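Local coordinates for protein RNA polymerase sigma factor (Bartonella quintana, PDB 5UXX) that probably directs RNA polymerase to its promoters as a DNA-binding sigma factor of the ECF subfamily of the sigma-70 family, at residues Gly54-Leu57 against Lys58-Leu61. Numbering follows the deposited sequence.
Sequences GSNL and KAWL
N56 closes the first turn of helix 57-81 as its N-cap: the side-chain OD1 accepts the backbone N-H of A59, with 2.9 Å between N56 OD1 and A59 N. The N-H points almost straight at the oxygen (162°), yet the donor stands well above the plane of the amide, 57° out of it. A first torsion of -164° sets CG of N56 beside its own carbonyl carbon, which swings the amide over the start of the helix. There it also lies against the methyl of A59, CG of N56 and CB of A59 being 3.7 Å apart. The main-chain O of N56 is used as well, taking the N-H of W60 in the first i to i+4 bond of the helix, and L61 N binds L57 O one residue on.

L57 carries the apolar part of the contact, meeting both W60 and L61. The leucine brings its CD1 obliquely to CE3 of the W60 indole, 3.8 Å away. F51, from the preceding loop, meets W60 edge-to-face, while A44 of helix 33-46 also touches the tryptophan. The buried L61 packs on L12 and V15 of helix 7-26, tying this helix start into the helical bundle of sigma-70 region 2. D133 and I137 of helix 131-138, in the range of region 4, touch N56 and A59 respectively, so the capped end sits where the two regions meet. Between the two leucines, CG of L57 lies 4.1 Å from CD1 of L61.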
loop_
_atom_site.group_PDB
_atom_site.type_symbol
_atom_site.label_atom_id
_atom_site.label_comp_id
_atom_site.label_asym_id
_atom_site.label_seq_id
_atom_site.Cartn_x
_atom_site.Cartn_y
_atom_site.Cartn_z
ATOM N N GLY A 54 -6.358 13.688 -16.636
ATOM C CA GLY A 54 -5.079 14.361 -16.515
ATOM C C GLY A 54 -4.495 14.297 -15.118
ATOM O O GLY A 54 -3.411 14.824 -14.867
ATOM N N SER A 55 -5.210 13.651 -14.203
ATOM C CA SER A 55 -4.727 13.502 -12.835
ATOM C C SER A 55 -4.042 12.154 -12.637
ATOM O O SER A 55 -4.007 11.325 -13.546
ATOM C CB SER A 55 -5.879 13.663 -11.840
ATOM O OG SER A 55 -6.870 12.669 -12.037
ATOM N N ASN A 56 -3.494 11.943 -11.445
ATOM C CA ASN A 56 -2.770 10.716 -11.140
ATOM C C ASN A 56 -3.720 9.564 -10.835
ATOM O O ASN A 56 -4.391 9.557 -9.802
ATOM C CB ASN A 56 -1.815 10.942 -9.964
ATOM C CG ASN A 56 -0.769 9.849 -9.839
ATOM O OD1 ASN A 56 -1.074 8.660 -9.940
ATOM N ND2 ASN A 56 0.478 10.250 -9.621
ATOM N N LEU A 57 -3.775 8.592 -11.740
ATOM C CA LEU A 57 -4.662 7.446 -11.579
ATOM C C LEU A 57 -4.214 6.548 -10.434
ATOM O O LEU A 57 -5.039 6.028 -9.682
ATOM C CB LEU A 57 -4.737 6.639 -12.876
ATOM C CG LEU A 57 -5.627 5.395 -12.830
ATOM C CD1 LEU A 57 -7.075 5.781 -12.565
ATOM C CD2 LEU A 57 -5.506 4.600 -14.118
ATOM N N LYS A 58 -2.903 6.371 -10.308
ATOM C CA LYS A 58 -2.341 5.542 -9.249
ATOM C C LYS A 58 -2.694 6.113 -7.880
ATOM O O LYS A 58 -3.079 5.379 -6.972
ATOM C CB LYS A 58 -0.824 5.423 -9.403
ATOM C CG LYS A 58 -0.191 4.340 -8.544
ATOM C CD LYS A 58 1.325 4.364 -8.653
ATOM C CE LYS A 58 1.780 4.247 -10.100
ATOM N NZ LYS A 58 3.248 4.459 -10.241
ATOM N N ALA A 59 -2.570 7.429 -7.743
ATOM C CA ALA A 59 -2.913 8.105 -6.497
ATOM C C ALA A 59 -4.409 8.004 -6.217
ATOM O O ALA A 59 -4.830 7.885 -5.067
ATOM C CB ALA A 59 -2.480 9.562 -6.546
ATOM N N TRP A 60 -5.204 8.056 -7.280
ATOM C CA TRP A 60 -6.652 7.928 -7.172
ATOM C C TRP A 60 -7.031 6.543 -6.653
ATOM O O TRP A 60 -7.898 6.406 -5.790
ATOM C CB TRP A 60 -7.312 8.189 -8.529
ATOM C CG TRP A 60 -8.809 8.205 -8.494
ATOM C CD1 TRP A 60 -9.606 9.199 -8.004
ATOM C CD2 TRP A 60 -9.693 7.186 -8.980
ATOM N NE1 TRP A 60 -10.929 8.860 -8.150
ATOM C CE2 TRP A 60 -11.010 7.630 -8.747
ATOM C CE3 TRP A 60 -9.498 5.942 -9.587
ATOM C CZ2 TRP A 60 -12.127 6.873 -9.098
ATOM C CZ3 TRP A 60 -10.608 5.193 -9.936
ATOM C CH2 TRP A 60 -11.905 5.661 -9.690
ATOM N N LEU A 61 -6.367 5.521 -7.185
ATOM C CA LEU A 61 -6.626 4.140 -6.797
ATOM C C LEU A 61 -6.146 3.855 -5.377
ATOM O O LEU A 61 -6.836 3.193 -4.602
ATOM C CB LEU A 61 -5.955 3.179 -7.781
ATOM C CG LEU A 61 -6.560 3.151 -9.186
ATOM C CD1 LEU A 61 -5.684 2.358 -10.141
ATOM C CD2 LEU A 61 -7.964 2.575 -9.146
#